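Local atomic coordinates of TPR repeat-containing protein (Cytophaga hutchinsonii, PDB entry 3U4T), a protein that is of unknown function but folds as an all-helical tetratricopeptide repeat array, a scaffold that in its relatives commonly serves protein-protein recognition. Residues Y34-P37 / Y38-N41; R43-C46 / Y47-A51; T62-S65 / K66-A69; L92-Q95 / Q96-A99; D141-V144 / F145-G149. The protein carries 1 engineered substitution. All coordinates share one frame; numbering follows the deposited sequence.

Contact 1 of 5, residues Y34-P37 / Y38-N41; sequences YNSP and YIYN
Tyr38 carries CG anti to its carbonyl carbon (chi1 -57°), which stands the ring beside the pyrrolidine of Pro37, and Ser36 has OG swung opposite its own backbone N (chi1 171°), on the side where the chain turns into Tyr38. They stand at the approach to helix 40-49, within the tetratricopeptide-repeat region, so this is a local contact at a helix entrance. Pro37 and Tyr38 point the same way, and the proline puts CG over one face of the Tyr38 ring, 4.1 Å from its centroid and only 10° off the ring normal: a CH-pi contact almost over the ring centre. Ser36 OG receives a weak hydrogen bond from Tyr38 N at 3.3 Å. The turn itself is closed by Tyr40 N, which donates to Pro37 O over 3.0 Å from well above the carbonyl plane. Further back, Tyr34 offers the edge of its ring to Ile39, with CD2 of Tyr34 4.2 Å from CG2 of Ile39. Helix 6-14 adds Phe7 to this apolar group, touching Tyr34, Tyr38 and Ile39, while Asn41 sends ND2 to Asp76. The Tyr40 ring turns its edge to the loop carbonyls, and its CE2 comes to rest 3.5 Å from O of Ser36.

Contact 2 of 5, residues R43-C46 / Y47-A51; sequences RAVC and YYELA
Arg43 and Tyr47, one helical turn apart on helix 40-49, run side by side and point the same way, yet their flat ends are not stacked: the guanidinium and ring planes stand 66° apart. The touch is made instead by the aliphatic part of the arginine, whose CG lies 3.6 Å from CE2 of Tyr47. Arg43 leaves the backbone with CG anti to N (chi1 -162°) and bends at chi3, which takes its charged end past the ring; NE still comes within 3.9 Å of Tyr47 CE2. That end is held by two carboxylates on other helices, Asp59 at NE and Glu30 at NH2, so the tyrosine borders an arginine shared between two salt bridges. With an alanine here, the Arg43 methylenes would probably lose their flanking ring, and the guanidinium would gain freedom to shift against its two carboxylates. Two residues on, Val45 and Glu49 also lie side by side, pointing the same way, CG1 of the valine meeting CG of the glutamate at 4.1 Å. Beneath these side chains the backbone is regular: Tyr47 N reaches Arg43 O at 2.9 Å with a nearly straight 174° angle at the hydrogen, and Leu50 N closes on Cys46 O at 3.0 Å. Ala51, with positive phi, then ends the helix as the C-prime residue of a Schellman motif. The Tyr47 ring packs against Leu55, Ala56 and Asp59 of helix 53-64 and Ile23 of helix 19-31, Cys46 and Val45 meet Phe14 of helix 6-14, and Tyr48 touches Lys82, Ile83 and Lys86 of helix 74-86.

Contact 3 of 5, residues T62-S65 / K66-A69; sequences TYFS and KVNA
The Tyr63 ring takes Val67 over one face: CB of the valine stands 4.1 Å from the ring centroid, 19° off the normal and displaced toward the rim, a CH-pi contact. CG2 of Val67 continues along the ring to its phenolic end, 3.6 Å from Tyr63 OH. The ring of Phe64 has CD2 of Tyr63 above the centre of one face, and Val67 CG1 meets it obliquely at CD1, 3.9 Å away. Val67 thus fits its two methyls to two different rings. The branching explains this: CG1 is set between the backbone N and the carbonyl carbon (chi1 71°), while CG2 is anti to N. Main-chain bonds fix the valine in place. Tyr63 O accepts twice, from Val67 N at 2.7 Å, nearly in line with the carbonyl, and from Lys66 N at 3.0 Å, which comes in from above the carbonyl plane. Thr62 O is also shared, since Ser65 N and Ser65 OG approach it from the same face, the hydroxyl donating over 2.7 Å. The aliphatic chain of Lys66 runs back alongside Thr62, with its CD 4.0 Å from Thr62 CG2. These contacts lie where helix 53-64 passes into the loop before helix 74-86. Tyr63 touches Tyr40 and Asn41 of the preceding helix 40-49 as well as Tyr38, whereas Phe64 turns to the next one, meeting the rings of Phe77 and Tyr80 on helix 74-86.

Contact 4 of 5, residues L92-Q95 / Q96-A99; sequences LAIQ and QYQA
Gln96 and Leu92 are joined first by a main-chain hydrogen bond, Gln96 N to Leu92 O at 3.0 Å, one of four consecutive i to i+4 bonds within helix 90-103. The last of them, from Ala99 N to Gln95 O, is 2.7 Å long, with 167° at the hydrogen and the donor in the carbonyl plane. Carbonyl-to-side-chain packing comes next. CG of Gln96, anti to the carbonyl carbon (chi1 -60°), sits 3.2 Å from O of Leu92, and the chain then bends at chi2. Ala93 O lies over one face of the Tyr97 ring, 3.3 Å above its plane and offset toward the rim; that oxygen is also the acceptor for Tyr97 N. Apolar contact is slight, limited to Ile94 CD1 and Tyr97 CD2 at 4.3 Å. Cutting the Gln96 side chain back to an alanine is likely to uncover the Leu92 carbonyl on that side and cost the packing on Phe77 and Tyr80. This is ordinary intrahelical geometry, and its side chains serve two neighbours: Leu92, Ala93 and Gln96 meet helix 74-86, while Ile94 and Tyr97 pack on Ile114 of helix 109-120, consistent with a helical-repeat array.

Contact 5 of 5, residues D141-V144 / F145-G149; sequences DPKV and FYELG
Pro142 O and Lys143 O accept the i to i+4 bonds from Tyr146 N and Glu147 N near the start of helix 142-154, at 2.8 Å each, the second bond almost straight at 175°. Val144 O follows, taking Leu148 N at 3.1 Å with the donor tilted 32° from the carbonyl plane. On the outer surface Lys143 and Glu147 lie side by side and point the same way. What meets there is mainly methylene against carboxylate, Lys143 CG standing 3.6 Å from Glu147 OE2. Bends at chi3 and chi4 leave the lysine NZ 4.1 Å from that same oxygen, too far for a salt bridge, so any electrostatic attraction is likely to be modest. On another side of the helix, Phe145 CB packs 3.4 Å from Pro142 O, and its ring continues to helix 158-171, where it touches Lys167, Val168 and Leu171. Leu148 instead meets Ile128 and Met131 of helix 124-131, while the Tyr146 ring meets Trp181. At the start, Asp141 OD1 receives a weak bond from Lys143 N, 3.3 Å long. An aspartate at the N-cap followed by proline as the first helical residue is a familiar way to begin a helix, and here it begins one in a tetratricopeptide-repeat region, with large side chains turned to the helices before and after it.

How the contacts relate
The five contacts come in series along the chain, all of them local and all within an array of helices that follow one another. Contacts 1 and 2 share helix 40-49, one at its entrance and the other running to its C-terminal end, their centres 15 Å apart. Contact 3, at the end of helix 53-64, is only 9 Å from contact 1 between centres and touches it directly, Tyr63 CD1 approaching Pro37 O at 3.3 Å. Contact 4 on helix 90-103 lies about 17 Å from contact 3, centre to centre, and the centres of contact 4 and contact 5, on helix 142-154, are about 21 Å apart. That spread, 37 Å between the centres of contacts 1 and 5, fits an elongated repeat protein.

Contact 1 of 5, residues Y34-P37 / Y38-N41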
loop_
_atom_site.group_PDB
_atom_site.type_symbol
_atom_site.label_atom_id
_atom_site.label_comp_id
_atom_site.label_asym_id
_atom_site.label_seq_id
_atom_site.Cartn_x
_atom_site.Cartn_y
_atom_site.Cartn_z
ATOM N N TYR A 34 1.764 22.988 -31.411
ATOM C CA TYR A 34 2.686 23.636 -30.480
ATOM C C TYR A 34 3.952 22.777 -30.423
ATOM O O TYR A 34 3.896 21.598 -30.059
ATOM C CB TYR A 34 2.071 23.739 -29.086
ATOM C CG TYR A 34 2.781 24.712 -28.164
ATOM C CD1 TYR A 34 2.908 26.059 -28.509
ATOM C CD2 TYR A 34 3.294 24.298 -26.928
ATOM C CE1 TYR A 34 3.522 26.972 -27.649
ATOM C CE2 TYR A 34 3.914 25.210 -26.058
ATOM C CZ TYR A 34 4.020 26.542 -26.428
ATOM O OH TYR A 34 4.606 27.454 -25.579
ATOM N N ASN A 35 5.084 23.369 -30.803
ATOM C CA ASN A 35 6.375 22.674 -30.813
ATOM C C ASN A 35 6.923 22.501 -29.398
ATOM O O ASN A 35 7.792 23.251 -28.954
ATOM C CB ASN A 35 7.390 23.457 -31.649
ATOM C CG ASN A 35 8.671 22.685 -31.880
ATOM O OD1 ASN A 35 8.693 21.717 -32.638
ATOM N ND2 ASN A 35 9.744 23.101 -31.221
ATOM N N SER A 36 6.411 21.500 -28.696
ATOM C CA SER A 36 6.839 21.238 -27.340
ATOM C C SER A 36 6.493 19.819 -26.956
ATOM O O SER A 36 5.411 19.326 -27.278
ATOM C CB SER A 36 6.147 22.192 -26.380
ATOM O OG SER A 36 6.404 21.822 -25.039
ATOM N N PRO A 37 7.428 19.122 -26.297
ATOM C CA PRO A 37 7.152 17.743 -25.885
ATOM C C PRO A 37 6.417 17.687 -24.545
ATOM O O PRO A 37 5.717 16.718 -24.241
ATOM C CB PRO A 37 8.548 17.128 -25.799
ATOM C CG PRO A 37 9.419 18.305 -25.432
ATOM C CD PRO A 37 8.881 19.376 -26.335
ATOM N N TYR A 38 6.557 18.761 -23.773
ATOM C CA TYR A 38 5.976 18.850 -22.434
ATOM C C TYR A 38 4.473 18.907 -22.302
ATOM O O TYR A 38 3.969 19.032 -21.189
ATOM C CB TYR A 38 6.604 20.023 -21.681
ATOM C CG TYR A 38 8.102 19.888 -21.604
ATOM C CD1 TYR A 38 8.683 18.786 -20.985
ATOM C CD2 TYR A 38 8.945 20.831 -22.204
ATOM C CE1 TYR A 38 10.076 18.616 -20.968
ATOM C CE2 TYR A 38 10.333 20.674 -22.191
ATOM C CZ TYR A 38 10.891 19.567 -21.573
ATOM O OH TYR A 38 12.256 19.417 -21.557
ATOM N N ILE A 39 3.745 18.837 -23.412
ATOM C CA ILE A 39 2.299 18.826 -23.302
ATOM C C ILE A 39 1.915 17.353 -23.227
ATOM O O ILE A 39 0.912 16.988 -22.627
ATOM C CB ILE A 39 1.587 19.489 -24.527
ATOM C CG1 ILE A 39 1.727 18.627 -25.787
ATOM C CG2 ILE A 39 2.153 20.870 -24.754
ATOM C CD1 ILE A 39 0.906 19.142 -26.965
ATOM N N TYR A 40 2.760 16.507 -23.804
ATOM C CA TYR A 40 2.506 15.078 -23.854
ATOM C C TYR A 40 2.710 14.319 -22.548
ATOM O O TYR A 40 1.888 13.465 -22.210
ATOM C CB TYR A 40 3.336 14.465 -24.986
ATOM C CG TYR A 40 2.955 15.040 -26.336
ATOM C CD1 TYR A 40 1.774 14.654 -26.968
ATOM C CD2 TYR A 40 3.740 16.011 -26.950
ATOM C CE1 TYR A 40 1.377 15.222 -28.182
ATOM C CE2 TYR A 40 3.354 16.592 -28.167
ATOM C CZ TYR A 40 2.172 16.190 -28.778
ATOM O OH TYR A 40 1.792 16.743 -29.986
ATOM N N ASN A 41 3.766 14.609 -21.796
ATOM C CA ASN A 41 3.947 13.869 -20.550
ATOM C C ASN A 41 2.892 14.271 -19.528
ATOM O O ASN A 41 2.550 13.489 -18.647
ATOM C CB ASN A 41 5.361 14.060 -19.976
ATOM C CG ASN A 41 5.649 15.493 -19.564
ATOM O OD1 ASN A 41 5.170 16.441 -20.180
ATOM N ND2 ASN A 41 6.464 15.653 -18.538
#

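Contact 2 of 5, residues R43-C46 / Y47-A51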
loop_
_atom_site.group_PDB
_atom_site.type_symbol
_atom_site.label_atom_id
_atom_site.label_comp_id
_atom_site.label_asym_id
_atom_site.label_seq_id
_atom_site.Cartn_x
_atom_site.Cartn_y
_atom_site.Cartn_z
ATOM N N ARG A 43 -0.291 15.362 -20.427
ATOM C CA ARG A 43 -1.569 14.845 -20.887
ATOM C C ARG A 43 -1.585 13.359 -20.572
ATOM O O ARG A 43 -2.620 12.800 -20.220
ATOM C CB ARG A 43 -1.736 15.077 -22.391
ATOM C CG ARG A 43 -3.180 14.973 -22.883
ATOM C CD ARG A 43 -3.327 15.510 -24.307
ATOM N NE ARG A 43 -2.750 14.620 -25.312
ATOM C CZ ARG A 43 -2.718 14.883 -26.616
ATOM N NH1 ARG A 43 -3.223 16.020 -27.087
ATOM N NH2 ARG A 43 -2.205 13.999 -27.457
ATOM N N ALA A 44 -0.425 12.722 -20.686
ATOM C CA ALA A 44 -0.324 11.298 -20.400
ATOM C C ALA A 44 -0.780 11.042 -18.964
ATOM O O ALA A 44 -1.597 10.157 -18.716
ATOM C CB ALA A 44 1.103 10.825 -20.594
ATOM N N VAL A 45 -0.253 11.819 -18.021
ATOM C CA VAL A 45 -0.632 11.680 -16.617
ATOM C C VAL A 45 -2.124 11.975 -16.440
ATOM O O VAL A 45 -2.819 11.255 -15.725
ATOM C CB VAL A 45 0.159 12.637 -15.715
ATOM C CG1 VAL A 45 -0.425 12.616 -14.311
ATOM C CG2 VAL A 45 1.617 12.229 -15.680
ATOM N N CYS A 46 -2.618 13.033 -17.076
ATOM C CA CYS A 46 -4.035 13.343 -16.955
ATOM C C CYS A 46 -4.832 12.084 -17.340
ATOM O O CYS A 46 -5.605 11.552 -16.531
ATOM C CB CYS A 46 -4.404 14.538 -17.853
ATOM S SG CYS A 46 -3.690 16.147 -17.295
ATOM N N TYR A 47 -4.619 11.585 -18.555
ATOM C CA TYR A 47 -5.318 10.385 -19.009
ATOM C C TYR A 47 -5.156 9.222 -18.021
ATOM O O TYR A 47 -6.107 8.483 -17.748
ATOM C CB TYR A 47 -4.818 9.968 -20.397
ATOM C CG TYR A 47 -5.421 10.754 -21.549
ATOM C CD1 TYR A 47 -6.805 10.838 -21.706
ATOM C CD2 TYR A 47 -4.609 11.387 -22.500
ATOM C CE1 TYR A 47 -7.368 11.525 -22.774
ATOM C CE2 TYR A 47 -5.165 12.080 -23.577
ATOM C CZ TYR A 47 -6.546 12.141 -23.706
ATOM O OH TYR A 47 -7.108 12.817 -24.766
ATOM N N TYR A 48 -3.950 9.059 -17.487
ATOM C CA TYR A 48 -3.675 7.990 -16.527
ATOM C C TYR A 48 -4.530 8.109 -15.258
ATOM O O TYR A 48 -5.012 7.102 -14.731
ATOM C CB TYR A 48 -2.196 8.006 -16.140
ATOM C CG TYR A 48 -1.865 7.109 -14.976
ATOM C CD1 TYR A 48 -1.651 5.742 -15.161
ATOM C CD2 TYR A 48 -1.797 7.622 -13.683
ATOM C CE1 TYR A 48 -1.375 4.910 -14.087
ATOM C CE2 TYR A 48 -1.526 6.798 -12.594
ATOM C CZ TYR A 48 -1.317 5.444 -12.802
ATOM O OH TYR A 48 -1.064 4.626 -11.723
ATOM N N GLU A 49 -4.705 9.332 -14.756
ATOM C CA GLU A 49 -5.505 9.543 -13.547
ATOM C C GLU A 49 -6.993 9.341 -13.855
ATOM O O GLU A 49 -7.776 9.021 -12.966
ATOM C CB GLU A 49 -5.261 10.947 -12.976
ATOM C CG GLU A 49 -3.818 11.230 -12.527
ATOM C CD GLU A 49 -3.387 10.429 -11.311
ATOM O OE1 GLU A 49 -4.265 9.877 -10.617
ATOM O OE2 GLU A 49 -2.169 10.362 -11.039
ATOM N N LEU A 50 -7.372 9.530 -15.118
ATOM C CA LEU A 50 -8.754 9.332 -15.559
ATOM C C LEU A 50 -8.902 7.903 -16.085
ATOM O O LEU A 50 -9.852 7.589 -16.804
ATOM C CB LEU A 50 -9.133 10.311 -16.682
ATOM C CG LEU A 50 -9.276 11.799 -16.356
ATOM C CD1 LEU A 50 -9.820 12.544 -17.576
ATOM C CD2 LEU A 50 -10.210 11.971 -15.176
ATOM N N ALA A 51 -7.942 7.049 -15.741
ATOM C CA ALA A 51 -7.957 5.642 -16.139
ATOM C C ALA A 51 -8.160 5.319 -17.625
ATOM O O ALA A 51 -8.755 4.301 -17.969
ATOM C CB ALA A 51 -8.985 4.886 -15.296
#

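Contact 3 of 5, residues T62-S65 / K66-A69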
loop_
_atom_site.group_PDB
_atom_site.type_symbol
_atom_site.label_atom_id
_atom_site.label_comp_id
_atom_site.label_asym_id
_atom_site.label_seq_id
_atom_site.Cartn_x
_atom_site.Cartn_y
_atom_site.Cartn_z
ATOM N N THR A 62 4.654 9.358 -27.103
ATOM C CA THR A 62 4.842 10.466 -28.016
ATOM C C THR A 62 5.833 11.363 -27.279
ATOM O O THR A 62 6.789 11.878 -27.858
ATOM C CB THR A 62 3.520 11.217 -28.250
ATOM O OG1 THR A 62 2.650 10.405 -29.049
ATOM C CG2 THR A 62 3.771 12.543 -28.956
ATOM N N TYR A 63 5.606 11.544 -25.985
ATOM C CA TYR A 63 6.514 12.344 -25.182
ATOM C C TYR A 63 7.975 11.885 -25.358
ATOM O O TYR A 63 8.835 12.685 -25.720
ATOM C CB TYR A 63 6.128 12.235 -23.713
ATOM C CG TYR A 63 7.114 12.888 -22.778
ATOM C CD1 TYR A 63 7.245 14.271 -22.737
ATOM C CD2 TYR A 63 7.891 12.124 -21.914
ATOM C CE1 TYR A 63 8.122 14.883 -21.851
ATOM C CE2 TYR A 63 8.774 12.725 -21.023
ATOM C CZ TYR A 63 8.880 14.106 -20.999
ATOM O OH TYR A 63 9.742 14.716 -20.131
ATOM N N PHE A 64 8.247 10.600 -25.106
ATOM C CA PHE A 64 9.613 10.072 -25.213
ATOM C C PHE A 64 10.227 10.028 -26.614
ATOM O O PHE A 64 11.434 9.834 -26.763
ATOM C CB PHE A 64 9.706 8.682 -24.573
ATOM C CG PHE A 64 9.824 8.717 -23.087
ATOM C CD1 PHE A 64 10.885 9.377 -22.486
ATOM C CD2 PHE A 64 8.846 8.146 -22.280
ATOM C CE1 PHE A 64 10.979 9.467 -21.082
ATOM C CE2 PHE A 64 8.925 8.227 -20.880
ATOM C CZ PHE A 64 9.992 8.894 -20.282
ATOM N N SER A 65 9.409 10.212 -27.641
ATOM C CA SER A 65 9.916 10.217 -29.001
ATOM C C SER A 65 10.205 11.662 -29.387
ATOM O O SER A 65 10.659 11.940 -30.495
ATOM C CB SER A 65 8.860 9.640 -29.938
ATOM O OG SER A 65 7.769 10.539 -30.029
ATOM N N LYS A 66 9.930 12.581 -28.463
ATOM C CA LYS A 66 10.135 14.016 -28.686
ATOM C C LYS A 66 11.003 14.717 -27.648
ATOM O O LYS A 66 11.666 15.700 -27.961
ATOM C CB LYS A 66 8.785 14.739 -28.738
ATOM C CG LYS A 66 8.053 14.643 -30.063
ATOM C CD LYS A 66 6.651 15.203 -29.937
ATOM C CE LYS A 66 6.167 15.786 -31.253
ATOM N NZ LYS A 66 6.274 14.831 -32.391
ATOM N N VAL A 67 10.988 14.230 -26.410
ATOM C CA VAL A 67 11.770 14.864 -25.356
ATOM C C VAL A 67 13.259 14.663 -25.520
ATOM O O VAL A 67 13.718 13.662 -26.063
ATOM C CB VAL A 67 11.396 14.345 -23.953
ATOM C CG1 VAL A 67 11.886 12.914 -23.774
ATOM C CG2 VAL A 67 12.016 15.257 -22.879
ATOM N N ASN A 68 14.005 15.641 -25.039
ATOM C CA ASN A 68 15.454 15.616 -25.067
ATOM C C ASN A 68 15.955 14.790 -23.862
ATOM O O ASN A 68 15.740 15.154 -22.698
ATOM C CB ASN A 68 15.982 17.048 -24.986
ATOM C CG ASN A 68 17.492 17.111 -24.885
ATOM O OD1 ASN A 68 18.100 16.487 -24.013
ATOM N ND2 ASN A 68 18.106 17.876 -25.776
ATOM N N ALA A 69 16.625 13.682 -24.162
ATOM C CA ALA A 69 17.159 12.764 -23.158
ATOM C C ALA A 69 17.753 13.385 -21.899
ATOM O O ALA A 69 17.633 12.818 -20.824
ATOM C CB ALA A 69 18.200 11.845 -23.799
#

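Contact 4 of 5, residues L92-Q95 / Q96-A99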
loop_
_atom_site.group_PDB
_atom_site.type_symbol
_atom_site.label_atom_id
_atom_site.label_comp_id
_atom_site.label_asym_id
_atom_site.label_seq_id
_atom_site.Cartn_x
_atom_site.Cartn_y
_atom_site.Cartn_z
ATOM N N LEU A 92 8.274 -4.417 -18.834
ATOM C CA LEU A 92 8.600 -3.083 -19.322
ATOM C C LEU A 92 8.368 -2.072 -18.203
ATOM O O LEU A 92 9.181 -1.183 -17.969
ATOM C CB LEU A 92 7.718 -2.766 -20.524
ATOM C CG LEU A 92 8.333 -2.154 -21.777
ATOM C CD1 LEU A 92 9.808 -2.529 -21.935
ATOM C CD2 LEU A 92 7.510 -2.652 -22.954
ATOM N N ALA A 93 7.261 -2.216 -17.490
ATOM C CA ALA A 93 6.988 -1.298 -16.394
ATOM C C ALA A 93 8.072 -1.411 -15.312
ATOM O O ALA A 93 8.498 -0.399 -14.752
ATOM C CB ALA A 93 5.605 -1.573 -15.795
ATOM N N ILE A 94 8.523 -2.632 -15.020
ATOM C CA ILE A 94 9.557 -2.819 -14.005
ATOM C C ILE A 94 10.840 -2.102 -14.426
ATOM O O ILE A 94 11.521 -1.488 -13.604
ATOM C CB ILE A 94 9.891 -4.314 -13.761
ATOM C CG1 ILE A 94 8.676 -5.052 -13.188
ATOM C CG2 ILE A 94 11.071 -4.428 -12.787
ATOM C CD1 ILE A 94 8.213 -4.558 -11.837
ATOM N N GLN A 95 11.175 -2.169 -15.709
ATOM C CA GLN A 95 12.386 -1.508 -16.178
ATOM C C GLN A 95 12.269 -0.003 -16.016
ATOM O O GLN A 95 13.219 0.660 -15.610
ATOM C CB GLN A 95 12.657 -1.862 -17.639
ATOM C CG GLN A 95 13.290 -3.230 -17.847
ATOM C CD GLN A 95 13.939 -3.357 -19.213
ATOM O OE1 GLN A 95 13.269 -3.631 -20.206
ATOM N NE2 GLN A 95 15.251 -3.130 -19.273
ATOM N N GLN A 96 11.093 0.530 -16.329
ATOM C CA GLN A 96 10.845 1.960 -16.211
ATOM C C GLN A 96 10.940 2.405 -14.758
ATOM O O GLN A 96 11.368 3.520 -14.469
ATOM C CB GLN A 96 9.468 2.309 -16.765
ATOM C CG GLN A 96 9.293 1.966 -18.226
ATOM C CD GLN A 96 10.492 2.362 -19.041
ATOM O OE1 GLN A 96 10.921 3.509 -19.011
ATOM N NE2 GLN A 96 11.052 1.406 -19.770
ATOM N N TYR A 97 10.532 1.538 -13.839
ATOM C CA TYR A 97 10.623 1.877 -12.419
ATOM C C TYR A 97 12.087 1.931 -12.049
ATOM O O TYR A 97 12.504 2.781 -11.265
ATOM C CB TYR A 97 9.924 0.844 -11.511
ATOM C CG TYR A 97 8.416 0.837 -11.598
ATOM C CD1 TYR A 97 7.702 2.013 -11.847
ATOM C CD2 TYR A 97 7.697 -0.341 -11.411
ATOM C CE1 TYR A 97 6.301 2.014 -11.909
ATOM C CE2 TYR A 97 6.296 -0.350 -11.467
ATOM C CZ TYR A 97 5.610 0.832 -11.716
ATOM O OH TYR A 97 4.235 0.837 -11.765
ATOM N N GLN A 98 12.866 1.021 -12.621
ATOM C CA GLN A 98 14.284 0.980 -12.338
ATOM C C GLN A 98 14.925 2.204 -12.941
ATOM O O GLN A 98 15.677 2.912 -12.287
ATOM C CB GLN A 98 14.899 -0.270 -12.927
ATOM C CG GLN A 98 16.401 -0.342 -12.752
ATOM C CD GLN A 98 16.816 -0.323 -11.292
ATOM O OE1 GLN A 98 16.526 -1.249 -10.542
ATOM N NE2 GLN A 98 17.497 0.745 -10.881
ATOM N N ALA A 99 14.605 2.472 -14.196
ATOM C CA ALA A 99 15.164 3.636 -14.875
ATOM C C ALA A 99 14.958 4.926 -14.077
ATOM O O ALA A 99 15.848 5.765 -13.994
ATOM C CB ALA A 99 14.537 3.775 -16.247
#

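Contact 5 of 5, residues D141-V144 / F145-G149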
loop_
_atom_site.group_PDB
_atom_site.type_symbol
_atom_site.label_atom_id
_atom_site.label_comp_id
_atom_site.label_asym_id
_atom_site.label_seq_id
_atom_site.Cartn_x
_atom_site.Cartn_y
_atom_site.Cartn_z
ATOM N N ASP A 141 9.529 6.622 6.472
ATOM C CA ASP A 141 8.223 6.302 5.903
ATOM C C ASP A 141 7.690 4.999 6.493
ATOM O O ASP A 141 8.194 3.916 6.197
ATOM C CB ASP A 141 8.317 6.191 4.379
ATOM C CG ASP A 141 6.956 6.136 3.716
ATOM O OD1 ASP A 141 5.937 6.114 4.447
ATOM O OD2 ASP A 141 6.906 6.112 2.465
ATOM N N PRO A 142 6.662 5.092 7.349
ATOM C CA PRO A 142 6.042 3.935 7.997
ATOM C C PRO A 142 5.651 2.853 7.000
ATOM O O PRO A 142 5.930 1.670 7.211
ATOM C CB PRO A 142 4.817 4.542 8.683
ATOM C CG PRO A 142 5.268 5.923 8.994
ATOM C CD PRO A 142 5.952 6.327 7.716
ATOM N N LYS A 143 4.988 3.274 5.922
ATOM C CA LYS A 143 4.531 2.370 4.873
ATOM C C LYS A 143 5.665 1.454 4.447
ATOM O O LYS A 143 5.464 0.257 4.264
ATOM C CB LYS A 143 4.021 3.179 3.679
ATOM C CG LYS A 143 3.567 2.357 2.482
ATOM C CD LYS A 143 3.147 3.272 1.327
ATOM C CE LYS A 143 1.807 3.961 1.588
ATOM N NZ LYS A 143 0.662 3.252 0.934
ATOM N N VAL A 144 6.861 2.011 4.294
ATOM C CA VAL A 144 8.004 1.198 3.921
ATOM C C VAL A 144 8.106 0.020 4.886
ATOM O O VAL A 144 8.271 -1.129 4.473
ATOM C CB VAL A 144 9.316 1.994 3.999
ATOM C CG1 VAL A 144 10.505 1.058 3.880
ATOM C CG2 VAL A 144 9.349 3.027 2.895
ATOM N N PHE A 145 8.003 0.305 6.178
ATOM C CA PHE A 145 8.100 -0.751 7.175
ATOM C C PHE A 145 6.847 -1.622 7.275
ATOM O O PHE A 145 6.929 -2.791 7.665
ATOM C CB PHE A 145 8.441 -0.153 8.535
ATOM C CG PHE A 145 9.841 0.383 8.625
ATOM C CD1 PHE A 145 10.069 1.740 8.836
ATOM C CD2 PHE A 145 10.927 -0.473 8.532
ATOM C CE1 PHE A 145 11.354 2.235 8.960
ATOM C CE2 PHE A 145 12.220 0.010 8.655
ATOM C CZ PHE A 145 12.433 1.369 8.870
ATOM N N TYR A 146 5.696 -1.058 6.918
ATOM C CA TYR A 146 4.432 -1.788 6.961
ATOM C C TYR A 146 4.376 -2.844 5.844
ATOM O O TYR A 146 3.987 -4.001 6.068
ATOM C CB TYR A 146 3.268 -0.812 6.802
ATOM C CG TYR A 146 1.908 -1.471 6.744
ATOM C CD1 TYR A 146 0.981 -1.119 5.765
ATOM C CD2 TYR A 146 1.538 -2.435 7.681
ATOM C CE1 TYR A 146 -0.282 -1.712 5.717
ATOM C CE2 TYR A 146 0.274 -3.030 7.642
ATOM C CZ TYR A 146 -0.626 -2.665 6.657
ATOM O OH TYR A 146 -1.867 -3.258 6.615
ATOM N N GLU A 147 4.769 -2.428 4.642
ATOM C CA GLU A 147 4.785 -3.308 3.484
ATOM C C GLU A 147 5.919 -4.311 3.550
ATOM O O GLU A 147 5.816 -5.409 3.007
ATOM C CB GLU A 147 4.877 -2.484 2.199
ATOM C CG GLU A 147 3.508 -2.074 1.670
ATOM C CD GLU A 147 3.564 -0.874 0.759
ATOM O OE1 GLU A 147 4.687 -0.456 0.395
ATOM O OE2 GLU A 147 2.483 -0.352 0.407
ATOM N N LEU A 148 7.002 -3.940 4.221
ATOM C CA LEU A 148 8.122 -4.844 4.342
ATOM C C LEU A 148 7.752 -5.924 5.347
ATOM O O LEU A 148 8.028 -7.106 5.123
ATOM C CB LEU A 148 9.376 -4.082 4.781
ATOM C CG LEU A 148 10.654 -4.901 5.021
ATOM C CD1 LEU A 148 10.960 -5.824 3.846
ATOM C CD2 LEU A 148 11.798 -3.937 5.258
ATOM N N GLY A 149 7.100 -5.527 6.440
ATOM C CA GLY A 149 6.696 -6.495 7.454
ATOM C C GLY A 149 5.746 -7.545 6.896
ATOM O O GLY A 149 5.831 -8.743 7.226
#